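Local coordinates for protein ZYG-9 (Caenorhabditis elegans, PDB 2OF3) that organises microtubules and spindle poles during mitosis and meiosis in one-cell embryos and is required for default nucleus positioning in oocytes, at residues K12-E17 / L82-L87; Q38-L43 / S50-L55; K90-R95 / L108-V113; T123-E128 / N157-V162; M171-L176 / E209-P214. All coordinates share one frame; numbering follows the deposited sequence.

The chain is an all-helical TOG domain. The five contacts join helices, and in contact 4 a loop and a helix. Contacts 1 and 3 are buried at all their touching residues. Contacts 2, 4 and 5 are partly buried and border the surface. Contacts 1 and 3 both use helix 85-95, and contact 2 packs against both of them. Contact 2 is nested within the loop closed by contact 1, and their centres are 15 Å apart. Contacts 2 and 5 lie on opposite sides of the chain's centre, 37 Å between centres. The chemistry differs sharply. Contact 1 buries a salt bridge. Contacts 2 to 4 pair sulfur with apolar carbon, and contact 5 is methyl against methyl.

Contact 1. Residues K12-E17 / L82-L87; sequences KQRIKE and LSNSDL
Arg14 on helix 10-19 reaches Asp86 and Leu87 at the start of helix 85-95. The link joins the first helix of the chain to helix 85-95 in this HEAT-type TOG fold. Arg14 buries more surface here than any other residue, followed by Asp86 and Leu87. It grips the carboxylate side-on with two nitrogens. Arg14 NE meets Asp86 OD2 at 2.8 Å, almost straight at 170°, and Arg14 NH2 meets Asp86 OD1 at 2.8 Å. Both oxygens use their syn lone pairs. The guanidinium and carboxylate planes are only 13° apart. Asp86 CG stands between its backbone N and carbonyl carbon (chi1 62°), which turns the carboxylate to the arginine. Leu87 CD1 lies over the centre of one guanidinium face, 3.5 Å from Arg14 CZ. The same leucine packs on Leu39, Leu42 and Leu43 of helix 33-44. A leucine in place of Arg14 would probably leave the buried Asp86 carboxylate without its charged mate. Two further bonds help fix the rotation of the guanidinium. Arg14 NH2 gives a weak one of 3.1 Å to Ser83 O, and Arg14 NH1 gives one of 2.9 Å to a water.

Contact 2. Residues Q38-L43 / S50-L55; sequences QLQTLL and SLMSQL
Met52 on helix 49-55 points its side chain at Gln40 and Leu43 of helix 33-44. The two helices follow each other in the chain and run antiparallel at 164°. Their axes come within 11.2 Å in these segments. This is a helical hairpin of the kind that builds HEAT-type TOG domains. Met52 folds rather than stretches, with bends at chi2 (-64°) and chi3 (-71°). Its end lies against the neighbouring backbone. Met52 CE comes within 3.3 Å of Gln40 O and 3.9 Å from Gln40 CG. The Gln40 side chain is extended and passes the methionine at a slant. One atom back, Met52 SD rests 3.7 Å from Leu43 C and 3.9 Å from Leu43 CB. A second pair packs beside it. Leu43 and Leu55 cross at about a right angle, and Leu43 CD1 meets Leu55 CD1 at 3.9 Å. Leu43 also packs on Leu87 of helix 85-95. With a serine in place of Met52, a gap would probably open between the helices, and Leu43 would lose its sulfur neighbour. No polar bond links the two segments. The contact therefore depends on the fit of a thioether, leucine methyls, the aliphatic part of Gln40 and a stretch of backbone, with no bond direction to fix it.

Contact 3. Residues K90-R95 / L108-V113; sequences KWCTLR and LELCKV
Cys92 on helix 85-95 meets Cys111 and Leu110 on helix 101-120. The tight part is the pair of cysteines. Cys92 CB lies 3.7 Å from Cys111 SG, and Cys92 SG is 3.8 Å from Cys111 SG. That separation is far too long for a disulfide, so the sulfurs touch by packing alone. Each SG lies beside its own backbone N (chi1 -68° in Cys92, -69° in Cys111), which carries both sulfurs into the space between the helices. The small side chains allow a close approach of the backbones, and the two CA atoms are 7.4 Å apart. The contact is slacker at Leu110, where the CD2 methyl stops 4.1 Å from Cys92 SG. All three touching residues are buried. The other side of helix 101-120 differs. Glu109, Lys112 and Val113 make no contact with 90-95 and are partly exposed. The contact belongs to the HEAT-type core of the TOG domain, where helices stack in layers. Three more helices pack on it. Leu70 of helix 60-76 packs on Leu110, while Phe133 of helix 127-139 and Ile155 of helix 146-163 both pack on Cys111.

Contact 4. Residues T123-E128 / N157-V162; sequences TPMSQE and NVLSDV
The loop that leads into helix 127-139 lays Met125 against Leu159 and Val162 of helix 146-163. Met125 supplies every touching atom on the loop side. Its sulfur is shared between two branched residues. Met125 SD is 3.8 Å from Leu159 CD2 and 3.9 Å from Val162 CG1. The atoms beside the sulfur add to both. Met125 CE lies 4.0 Å from Leu159 CD2, and Met125 CG lies 4.0 Å from Val162 CG1. The methionine crosses each partner at about a right angle. Its chain runs straight through chi2 (-170°) and then bends at chi3 (99°), which brings the terminal methyl to the leucine. This is a joint within the stack of HEAT-type helices in the TOG domain. The loop comes between helix 101-120 and helix 127-139, and Met125 also packs on Ile118 and Val130 from those two helices. Leu159 is buried and continues the packing onto Phe133, Val134 and Leu137. Val162 sits nearer the surface and is partly exposed. The next loop residue, Ser126, is the N-cap of helix 127-139. Its OG caps a backbone N of the first turn and also bonds to Glu129 OE1. Ile15 of helix 10-19 rests on the same serine.

Contact 5. Residues M171-L176 / E209-P214; sequences MLLDAL and EKTVAP
Leu173 on helix 165-174 touches Thr211 and Val212 on helix 208-212, and Leu176 adds a looser touch to Val212. All contacts across are apolar. Leu173 CD2 is the central atom. It lies 4.0 Å from Thr211 CG2 and 4.1 Å from Thr211 CB, and it is also 4.1 Å from Val212 CG2. One leucine methyl therefore meets two successive residues of the other helix. Leu176 CD1 comes to 4.4 Å from Val212 CG2, so this valine methyl faces both leucines. Thr211 shows its methyl, not its hydroxyl, to the leucine. Its CG2 is anti to the backbone N, while OG1 sits beside that nitrogen (chi1 -49°). The contact joins two short helices of the HEAT-type stack that forms the TOG domain. The long helix 181-198 comes between the two in the chain and packs on Leu172. Val212 is buried, and it also packs on Ala227 and Val230 of helix 221-238. The polar bonds stay within each side. Thr211 OG1 bonds to Ser207 O one turn back, which satisfies the hydroxyl away from the leucine. Asp174 turns away from the contact and pairs with Lys177. Backbone bonds hold the segments in shape. Leu176 N bonds to Leu173 O at 3.0 Å, which keeps the two leucines about one turn apart. On the other side Ala213 N bonds to Glu209 O at 2.9 Å.

Contact 1. Residues K12-E17 / L82-L87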
# COMPACT_ATOMS: atom_id res chain seq x y z
N LYS A 12 -10.10 -12.96 13.57
CA LYS A 12 -10.11 -14.32 13.01
C LYS A 12 -11.48 -14.71 12.41
O LYS A 12 -11.51 -15.37 11.37
CB LYS A 12 -9.75 -15.40 14.04
CG LYS A 12 -8.34 -15.35 14.60
CD LYS A 12 -8.22 -16.45 15.77
CE LYS A 12 -6.82 -16.37 16.47
NZ LYS A 12 -6.53 -15.04 17.19
N GLN A 13 -12.57 -14.36 13.10
CA GLN A 13 -13.93 -14.58 12.64
C GLN A 13 -14.22 -13.77 11.35
O GLN A 13 -14.84 -14.30 10.45
CB GLN A 13 -14.96 -14.25 13.76
CG GLN A 13 -16.49 -14.52 13.37
CD GLN A 13 -16.78 -16.02 13.11
OE1 GLN A 13 -16.06 -16.88 13.63
NE2 GLN A 13 -17.77 -16.33 12.26
N ARG A 14 -13.75 -12.54 11.25
CA ARG A 14 -13.94 -11.72 10.03
C ARG A 14 -13.19 -12.29 8.85
O ARG A 14 -13.79 -12.34 7.75
CB ARG A 14 -13.60 -10.24 10.23
CG ARG A 14 -14.48 -9.58 11.28
CD ARG A 14 -14.21 -8.04 11.29
NE ARG A 14 -12.88 -7.71 11.86
CZ ARG A 14 -12.64 -7.57 13.15
NH1 ARG A 14 -13.60 -7.77 14.06
NH2 ARG A 14 -11.42 -7.28 13.54
N ILE A 15 -11.94 -12.72 9.05
CA ILE A 15 -11.15 -13.35 7.99
C ILE A 15 -11.82 -14.64 7.51
O ILE A 15 -11.96 -14.89 6.31
CB ILE A 15 -9.71 -13.70 8.41
CG1 ILE A 15 -8.91 -12.45 8.82
CG2 ILE A 15 -8.96 -14.36 7.27
CD1 ILE A 15 -9.03 -11.28 7.87
N LYS A 16 -12.24 -15.47 8.44
CA LYS A 16 -12.93 -16.70 8.09
C LYS A 16 -14.25 -16.45 7.33
O LYS A 16 -14.49 -17.12 6.33
CB LYS A 16 -13.18 -17.49 9.36
CG LYS A 16 -14.17 -18.58 9.15
CD LYS A 16 -14.38 -19.32 10.43
CE LYS A 16 -15.64 -18.84 11.09
NZ LYS A 16 -15.72 -19.52 12.44
N GLU A 17 -15.09 -15.50 7.78
CA GLU A 17 -16.35 -15.18 7.09
C GLU A 17 -16.10 -14.69 5.69
O GLU A 17 -16.84 -15.06 4.80
CB GLU A 17 -17.17 -14.18 7.91
CG GLU A 17 -17.73 -14.82 9.17
CD GLU A 17 -18.69 -13.93 9.99
OE1 GLU A 17 -18.92 -12.74 9.63
OE2 GLU A 17 -19.20 -14.46 11.04
N LEU A 82 -4.63 -3.12 17.18
CA LEU A 82 -4.28 -4.41 16.59
C LEU A 82 -5.48 -5.33 16.32
O LEU A 82 -5.60 -5.91 15.21
CB LEU A 82 -3.30 -5.19 17.49
CG LEU A 82 -1.88 -4.76 17.28
CD1 LEU A 82 -1.13 -5.36 18.45
CD2 LEU A 82 -1.29 -5.25 15.87
N SER A 83 -6.36 -5.47 17.33
CA SER A 83 -7.53 -6.36 17.25
C SER A 83 -8.43 -5.96 16.08
O SER A 83 -9.08 -6.80 15.49
CB SER A 83 -8.38 -6.25 18.51
OG SER A 83 -7.73 -6.86 19.61
N ASN A 84 -8.44 -4.67 15.78
CA ASN A 84 -9.34 -4.07 14.79
C ASN A 84 -8.63 -3.48 13.59
O ASN A 84 -9.23 -2.71 12.84
CB ASN A 84 -10.27 -3.03 15.48
CG ASN A 84 -11.16 -3.68 16.46
OD1 ASN A 84 -12.10 -4.41 16.08
ND2 ASN A 84 -10.83 -3.55 17.73
N SER A 85 -7.38 -3.87 13.39
CA SER A 85 -6.53 -3.29 12.35
C SER A 85 -7.15 -3.41 10.98
O SER A 85 -7.12 -2.45 10.18
CB SER A 85 -5.14 -3.93 12.31
OG SER A 85 -5.17 -5.31 11.84
N ASP A 86 -7.75 -4.56 10.69
CA ASP A 86 -8.37 -4.76 9.39
C ASP A 86 -9.51 -3.76 9.14
O ASP A 86 -9.64 -3.24 8.04
CB ASP A 86 -8.82 -6.24 9.25
CG ASP A 86 -9.87 -6.67 10.29
OD1 ASP A 86 -9.63 -6.46 11.51
OD2 ASP A 86 -10.96 -7.24 9.92
N LEU A 87 -10.31 -3.46 10.14
CA LEU A 87 -11.47 -2.56 9.97
C LEU A 87 -11.04 -1.13 9.96
O LEU A 87 -11.62 -0.32 9.24
CB LEU A 87 -12.49 -2.78 11.11
CG LEU A 87 -13.02 -4.23 11.24
CD1 LEU A 87 -13.93 -4.38 12.51
CD2 LEU A 87 -13.80 -4.62 9.98
O HOH W 1 -12.27 -7.11 16.54

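Contact 2. Residues Q38-L43 / S50-L55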
# COMPACT_ATOMS: atom_id res chain seq x y z
N GLN A 38 -21.41 -2.57 5.23
CA GLN A 38 -20.78 -3.78 5.82
C GLN A 38 -19.74 -3.35 6.87
O GLN A 38 -19.69 -3.90 7.97
CB GLN A 38 -20.12 -4.64 4.72
CG GLN A 38 -19.34 -5.84 5.28
CD GLN A 38 -18.76 -6.69 4.18
OE1 GLN A 38 -17.55 -6.51 3.75
NE2 GLN A 38 -19.60 -7.59 3.65
N LEU A 39 -18.89 -2.40 6.51
CA LEU A 39 -17.89 -1.91 7.46
C LEU A 39 -18.50 -1.34 8.72
O LEU A 39 -18.04 -1.62 9.83
CB LEU A 39 -16.97 -0.84 6.81
CG LEU A 39 -15.86 -0.21 7.68
CD1 LEU A 39 -14.89 -1.26 8.06
CD2 LEU A 39 -15.15 0.89 6.89
N GLN A 40 -19.55 -0.54 8.56
CA GLN A 40 -20.25 0.04 9.71
C GLN A 40 -20.87 -1.00 10.63
O GLN A 40 -20.79 -0.86 11.82
CB GLN A 40 -21.25 1.02 9.16
CG GLN A 40 -22.11 1.69 10.17
CD GLN A 40 -23.02 2.68 9.46
OE1 GLN A 40 -23.26 2.55 8.24
NE2 GLN A 40 -23.47 3.69 10.19
N THR A 41 -21.45 -2.07 10.11
CA THR A 41 -21.93 -3.21 10.90
C THR A 41 -20.79 -3.90 11.61
O THR A 41 -20.91 -4.19 12.80
CB THR A 41 -22.64 -4.24 9.99
OG1 THR A 41 -23.84 -3.64 9.49
CG2 THR A 41 -23.01 -5.54 10.71
N LEU A 42 -19.69 -4.16 10.92
CA LEU A 42 -18.55 -4.88 11.57
C LEU A 42 -17.91 -4.01 12.66
O LEU A 42 -17.58 -4.48 13.76
CB LEU A 42 -17.50 -5.25 10.50
CG LEU A 42 -17.97 -6.34 9.55
CD1 LEU A 42 -16.92 -6.52 8.43
CD2 LEU A 42 -18.22 -7.64 10.27
N LEU A 43 -17.74 -2.73 12.37
CA LEU A 43 -17.13 -1.84 13.36
C LEU A 43 -18.10 -1.55 14.52
O LEU A 43 -17.67 -1.39 15.68
CB LEU A 43 -16.64 -0.53 12.68
CG LEU A 43 -15.18 -0.35 12.28
CD1 LEU A 43 -15.04 1.02 11.51
CD2 LEU A 43 -14.22 -0.44 13.48
N SER A 50 -20.19 6.55 20.43
CA SER A 50 -19.62 7.90 20.22
C SER A 50 -18.48 7.92 19.26
O SER A 50 -18.34 8.88 18.51
CB SER A 50 -19.14 8.55 21.53
OG SER A 50 -18.15 7.75 22.14
N LEU A 51 -17.63 6.87 19.27
CA LEU A 51 -16.66 6.73 18.15
C LEU A 51 -17.36 6.44 16.82
O LEU A 51 -17.03 7.05 15.80
CB LEU A 51 -15.62 5.64 18.46
CG LEU A 51 -14.50 5.44 17.44
CD1 LEU A 51 -13.74 6.71 17.12
CD2 LEU A 51 -13.52 4.35 17.96
N MET A 52 -18.34 5.54 16.84
CA MET A 52 -19.11 5.24 15.63
C MET A 52 -19.75 6.47 15.00
O MET A 52 -19.73 6.62 13.74
CB MET A 52 -20.18 4.16 15.90
CG MET A 52 -19.61 2.72 16.11
SD MET A 52 -18.80 2.05 14.65
CE MET A 52 -20.21 1.79 13.62
N SER A 53 -20.36 7.34 15.82
CA SER A 53 -20.97 8.58 15.29
C SER A 53 -19.98 9.46 14.60
O SER A 53 -20.34 10.11 13.63
CB SER A 53 -21.65 9.42 16.39
OG SER A 53 -22.45 8.55 17.17
N GLN A 54 -18.73 9.49 15.07
CA GLN A 54 -17.70 10.32 14.40
C GLN A 54 -17.22 9.67 13.11
O GLN A 54 -17.07 10.33 12.07
CB GLN A 54 -16.50 10.59 15.34
CG GLN A 54 -16.83 11.44 16.60
CD GLN A 54 -15.74 11.36 17.68
OE1 GLN A 54 -14.98 10.37 17.78
NE2 GLN A 54 -15.68 12.38 18.51
N LEU A 55 -16.94 8.36 13.21
CA LEU A 55 -16.43 7.57 12.09
C LEU A 55 -17.35 7.66 10.89
O LEU A 55 -16.89 7.77 9.78
CB LEU A 55 -16.24 6.09 12.51
CG LEU A 55 -14.99 5.73 13.36
CD1 LEU A 55 -14.98 4.26 13.70
CD2 LEU A 55 -13.74 6.09 12.65

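Contact 3. Residues K90-R95 / L108-V113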
# COMPACT_ATOMS: atom_id res chain seq x y z
N LYS A 90 -9.53 -0.39 6.59
CA LYS A 90 -10.61 -0.22 5.60
C LYS A 90 -11.28 1.18 5.66
O LYS A 90 -11.57 1.83 4.62
CB LYS A 90 -11.66 -1.32 5.77
CG LYS A 90 -11.21 -2.68 5.23
CD LYS A 90 -12.28 -3.72 5.55
CE LYS A 90 -12.11 -4.95 4.72
NZ LYS A 90 -10.83 -5.64 5.13
N TRP A 91 -11.59 1.62 6.87
CA TRP A 91 -12.10 2.98 7.08
C TRP A 91 -11.14 4.03 6.51
O TRP A 91 -11.58 4.98 5.88
CB TRP A 91 -12.36 3.20 8.57
CG TRP A 91 -12.99 4.55 8.83
CD1 TRP A 91 -14.33 4.85 8.81
CD2 TRP A 91 -12.28 5.80 9.10
NE1 TRP A 91 -14.49 6.20 9.08
CE2 TRP A 91 -13.27 6.81 9.26
CE3 TRP A 91 -10.90 6.15 9.23
CZ2 TRP A 91 -12.93 8.18 9.55
CZ3 TRP A 91 -10.56 7.50 9.53
CH2 TRP A 91 -11.59 8.50 9.68
N CYS A 92 -9.84 3.89 6.73
CA CYS A 92 -8.82 4.75 6.15
C CYS A 92 -8.87 4.72 4.61
O CYS A 92 -8.71 5.78 4.00
CB CYS A 92 -7.41 4.37 6.64
SG CYS A 92 -7.12 4.72 8.45
N THR A 93 -9.12 3.56 3.97
CA THR A 93 -9.20 3.56 2.51
C THR A 93 -10.35 4.43 1.99
O THR A 93 -10.24 4.98 0.90
CB THR A 93 -9.33 2.13 1.86
OG1 THR A 93 -10.59 1.56 2.26
CG2 THR A 93 -8.21 1.20 2.30
N LEU A 94 -11.45 4.54 2.75
CA LEU A 94 -12.59 5.39 2.38
C LEU A 94 -12.15 6.86 2.33
O LEU A 94 -12.54 7.61 1.42
CB LEU A 94 -13.73 5.21 3.38
CG LEU A 94 -14.40 3.84 3.53
CD1 LEU A 94 -15.55 3.98 4.49
CD2 LEU A 94 -14.89 3.33 2.20
N ARG A 95 -11.31 7.24 3.30
CA ARG A 95 -10.65 8.54 3.31
C ARG A 95 -9.70 8.78 2.17
O ARG A 95 -9.48 9.92 1.82
CB ARG A 95 -9.90 8.81 4.62
CG ARG A 95 -10.75 8.64 5.86
CD ARG A 95 -11.97 9.58 5.83
NE ARG A 95 -13.11 8.78 6.20
CZ ARG A 95 -14.21 8.60 5.50
NH1 ARG A 95 -14.42 9.23 4.39
NH2 ARG A 95 -15.12 7.80 5.98
N LEU A 108 -2.96 9.13 7.48
CA LEU A 108 -1.70 8.43 7.24
C LEU A 108 -0.94 8.19 8.52
O LEU A 108 -0.24 7.20 8.64
CB LEU A 108 -0.84 9.17 6.20
CG LEU A 108 -1.55 9.21 4.84
CD1 LEU A 108 -0.69 10.13 4.00
CD2 LEU A 108 -1.60 7.81 4.18
N GLU A 109 -1.10 9.09 9.49
CA GLU A 109 -0.50 8.91 10.80
C GLU A 109 -1.12 7.73 11.49
O GLU A 109 -0.40 6.92 12.09
CB GLU A 109 -0.73 10.17 11.62
CG GLU A 109 -0.35 10.10 13.03
CD GLU A 109 -0.71 11.42 13.75
OE1 GLU A 109 -0.99 12.45 13.08
OE2 GLU A 109 -0.69 11.41 14.99
N LEU A 110 -2.44 7.59 11.39
CA LEU A 110 -3.09 6.36 11.92
C LEU A 110 -2.61 5.10 11.20
O LEU A 110 -2.33 4.09 11.86
CB LEU A 110 -4.64 6.44 11.91
CG LEU A 110 -5.35 5.23 12.53
CD1 LEU A 110 -4.91 4.98 14.01
CD2 LEU A 110 -6.86 5.41 12.45
N CYS A 111 -2.51 5.13 9.87
CA CYS A 111 -2.07 3.96 9.09
C CYS A 111 -0.67 3.56 9.54
O CYS A 111 -0.40 2.39 9.74
CB CYS A 111 -2.05 4.26 7.57
SG CYS A 111 -3.70 4.48 6.88
N LYS A 112 0.21 4.55 9.70
CA LYS A 112 1.59 4.31 10.17
C LYS A 112 1.67 3.61 11.54
O LYS A 112 2.41 2.64 11.71
CB LYS A 112 2.40 5.63 10.13
CG LYS A 112 3.87 5.56 10.59
CD LYS A 112 4.81 5.04 9.49
CE LYS A 112 6.29 5.04 10.00
NZ LYS A 112 6.72 6.48 10.24
N VAL A 113 0.90 4.09 12.48
CA VAL A 113 0.88 3.54 13.83
C VAL A 113 0.41 2.09 13.77
O VAL A 113 0.97 1.22 14.42
CB VAL A 113 -0.06 4.45 14.70
CG1 VAL A 113 -0.72 3.75 15.81
CG2 VAL A 113 0.72 5.70 15.22

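Contact 4. Residues T123-E128 / N157-V162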
# COMPACT_ATOMS: atom_id res chain seq x y z
N THR A 123 2.47 -9.58 14.27
CA THR A 123 1.11 -10.03 14.01
C THR A 123 1.00 -10.42 12.54
O THR A 123 1.38 -9.62 11.66
CB THR A 123 0.11 -8.93 14.37
OG1 THR A 123 0.14 -8.76 15.80
CG2 THR A 123 -1.32 -9.33 13.98
N PRO A 124 0.50 -11.64 12.24
CA PRO A 124 0.38 -11.97 10.81
C PRO A 124 -0.71 -11.12 10.12
O PRO A 124 -1.75 -10.81 10.72
CB PRO A 124 -0.00 -13.45 10.80
CG PRO A 124 0.06 -13.92 12.22
CD PRO A 124 0.01 -12.73 13.12
N MET A 125 -0.46 -10.70 8.88
CA MET A 125 -1.46 -10.02 8.07
C MET A 125 -1.92 -11.02 7.00
O MET A 125 -1.07 -11.48 6.24
CB MET A 125 -0.85 -8.79 7.39
CG MET A 125 -0.88 -7.51 8.13
SD MET A 125 -0.38 -6.13 7.10
CE MET A 125 -1.91 -5.40 6.61
N SER A 126 -3.21 -11.38 6.97
CA SER A 126 -3.75 -12.30 5.99
C SER A 126 -3.70 -11.70 4.59
O SER A 126 -3.59 -10.49 4.43
CB SER A 126 -5.20 -12.65 6.36
OG SER A 126 -6.05 -11.46 6.32
N GLN A 127 -3.82 -12.53 3.57
CA GLN A 127 -3.85 -12.04 2.21
C GLN A 127 -5.04 -11.07 2.03
O GLN A 127 -4.92 -10.04 1.34
CB GLN A 127 -4.00 -13.26 1.31
CG GLN A 127 -4.06 -12.98 -0.17
CD GLN A 127 -3.56 -14.22 -1.04
OE1 GLN A 127 -3.82 -15.40 -0.68
NE2 GLN A 127 -2.85 -13.93 -2.16
N GLU A 128 -6.15 -11.38 2.70
CA GLU A 128 -7.35 -10.56 2.65
C GLU A 128 -7.11 -9.16 3.21
O GLU A 128 -7.56 -8.20 2.61
CB GLU A 128 -8.50 -11.21 3.43
CG GLU A 128 -9.07 -12.52 2.76
CD GLU A 128 -8.20 -13.74 2.94
OE1 GLU A 128 -7.27 -13.79 3.80
OE2 GLU A 128 -8.43 -14.69 2.18
N ASN A 157 7.09 1.12 3.33
CA ASN A 157 8.35 0.50 3.82
C ASN A 157 8.11 -0.40 5.04
O ASN A 157 8.75 -1.46 5.17
CB ASN A 157 9.41 1.58 4.17
CG ASN A 157 10.03 2.23 2.93
OD1 ASN A 157 9.90 1.72 1.79
ND2 ASN A 157 10.72 3.37 3.13
N VAL A 158 7.20 -0.02 5.92
CA VAL A 158 6.80 -0.93 7.03
C VAL A 158 6.07 -2.20 6.52
O VAL A 158 6.40 -3.33 6.91
CB VAL A 158 5.94 -0.18 8.10
CG1 VAL A 158 5.56 -1.09 9.24
CG2 VAL A 158 6.73 1.06 8.63
N LEU A 159 5.10 -2.03 5.63
CA LEU A 159 4.38 -3.15 5.06
C LEU A 159 5.27 -4.09 4.29
O LEU A 159 5.03 -5.29 4.27
CB LEU A 159 3.27 -2.64 4.12
CG LEU A 159 2.04 -2.05 4.79
CD1 LEU A 159 1.23 -1.17 3.82
CD2 LEU A 159 1.19 -3.21 5.31
N SER A 160 6.29 -3.58 3.62
CA SER A 160 7.25 -4.42 2.88
C SER A 160 7.93 -5.34 3.87
O SER A 160 8.25 -6.46 3.51
CB SER A 160 8.33 -3.57 2.19
OG SER A 160 7.82 -2.69 1.20
N ASP A 161 8.20 -4.88 5.08
CA ASP A 161 8.78 -5.75 6.10
C ASP A 161 7.81 -6.80 6.58
O ASP A 161 8.22 -7.91 6.78
CB ASP A 161 9.25 -4.98 7.34
CG ASP A 161 10.54 -4.19 7.08
OD1 ASP A 161 11.30 -4.53 6.13
OD2 ASP A 161 10.82 -3.23 7.86
N VAL A 162 6.55 -6.44 6.79
CA VAL A 162 5.51 -7.37 7.25
C VAL A 162 5.15 -8.38 6.15
O VAL A 162 5.14 -9.62 6.40
CB VAL A 162 4.23 -6.60 7.64
CG1 VAL A 162 3.13 -7.55 7.99
CG2 VAL A 162 4.51 -5.65 8.82

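Contact 5. Residues M171-L176 / E209-P214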
# COMPACT_ATOMS: atom_id res chain seq x y z
N MET A 171 1.12 -6.24 -6.50
CA MET A 171 0.26 -5.05 -6.32
C MET A 171 1.00 -3.82 -6.85
O MET A 171 0.37 -2.94 -7.43
CB MET A 171 -0.06 -4.88 -4.82
CG MET A 171 -1.15 -5.94 -4.30
SD MET A 171 -1.58 -5.91 -2.56
CE MET A 171 -0.05 -6.21 -1.83
N LEU A 172 2.32 -3.75 -6.62
CA LEU A 172 3.13 -2.65 -7.16
C LEU A 172 3.16 -2.71 -8.68
O LEU A 172 3.03 -1.65 -9.32
CB LEU A 172 4.54 -2.68 -6.59
CG LEU A 172 4.62 -2.29 -5.13
CD1 LEU A 172 5.93 -2.84 -4.63
CD2 LEU A 172 4.54 -0.73 -4.97
N LEU A 173 3.26 -3.91 -9.27
CA LEU A 173 3.14 -4.08 -10.75
C LEU A 173 1.81 -3.67 -11.25
O LEU A 173 1.69 -2.95 -12.28
CB LEU A 173 3.54 -5.52 -11.24
CG LEU A 173 4.99 -5.95 -11.00
CD1 LEU A 173 5.16 -7.46 -11.26
CD2 LEU A 173 6.05 -5.12 -11.87
N ASP A 174 0.76 -4.06 -10.54
CA ASP A 174 -0.60 -3.70 -10.95
C ASP A 174 -0.81 -2.18 -10.96
O ASP A 174 -1.51 -1.62 -11.82
CB ASP A 174 -1.62 -4.35 -10.02
CG ASP A 174 -2.97 -4.59 -10.73
OD1 ASP A 174 -2.97 -5.23 -11.83
OD2 ASP A 174 -4.02 -4.11 -10.21
N ALA A 175 -0.23 -1.53 -9.96
CA ALA A 175 -0.22 -0.05 -9.86
C ALA A 175 0.33 0.65 -11.07
O ALA A 175 0.04 1.78 -11.27
CB ALA A 175 0.54 0.38 -8.62
N LEU A 176 1.17 0.00 -11.87
CA LEU A 176 1.73 0.59 -13.08
C LEU A 176 0.70 0.85 -14.15
O LEU A 176 0.96 1.60 -15.09
CB LEU A 176 2.85 -0.29 -13.66
CG LEU A 176 4.00 -0.58 -12.72
CD1 LEU A 176 5.06 -1.42 -13.43
CD2 LEU A 176 4.58 0.73 -12.10
N GLU A 209 11.15 -7.87 -15.07
CA GLU A 209 11.89 -7.26 -16.20
C GLU A 209 10.99 -6.98 -17.37
O GLU A 209 10.98 -5.87 -17.88
CB GLU A 209 13.10 -8.08 -16.65
CG GLU A 209 14.05 -8.47 -15.55
CD GLU A 209 13.72 -9.85 -14.92
OE1 GLU A 209 12.54 -10.27 -14.84
OE2 GLU A 209 14.68 -10.53 -14.49
N LYS A 210 10.16 -7.95 -17.74
CA LYS A 210 9.29 -7.80 -18.88
C LYS A 210 8.14 -6.83 -18.67
O LYS A 210 7.70 -6.17 -19.63
CB LYS A 210 8.73 -9.20 -19.29
CG LYS A 210 7.67 -9.13 -20.39
CD LYS A 210 7.40 -10.52 -21.04
CE LYS A 210 6.86 -10.39 -22.52
NZ LYS A 210 7.97 -10.19 -23.60
N THR A 211 7.61 -6.78 -17.45
CA THR A 211 6.52 -5.88 -17.14
C THR A 211 7.02 -4.43 -17.07
O THR A 211 6.30 -3.49 -17.45
CB THR A 211 5.88 -6.25 -15.77
OG1 THR A 211 5.62 -7.66 -15.74
CG2 THR A 211 4.59 -5.52 -15.57
N VAL A 212 8.24 -4.27 -16.58
CA VAL A 212 8.79 -2.94 -16.33
C VAL A 212 9.37 -2.33 -17.63
O VAL A 212 9.23 -1.13 -17.88
CB VAL A 212 9.80 -2.96 -15.15
CG1 VAL A 212 10.64 -1.64 -15.10
CG2 VAL A 212 9.07 -3.19 -13.79
N ALA A 213 10.02 -3.16 -18.45
CA ALA A 213 10.68 -2.69 -19.68
C ALA A 213 9.89 -1.69 -20.55
O ALA A 213 10.48 -0.72 -20.99
CB ALA A 213 11.22 -3.89 -20.55
N PRO A 214 8.58 -1.92 -20.84
CA PRO A 214 7.89 -0.92 -21.66
C PRO A 214 7.89 0.51 -21.08
O PRO A 214 7.66 1.47 -21.83
CB PRO A 214 6.45 -1.43 -21.70
CG PRO A 214 6.58 -2.91 -21.54
CD PRO A 214 7.70 -3.07 -20.56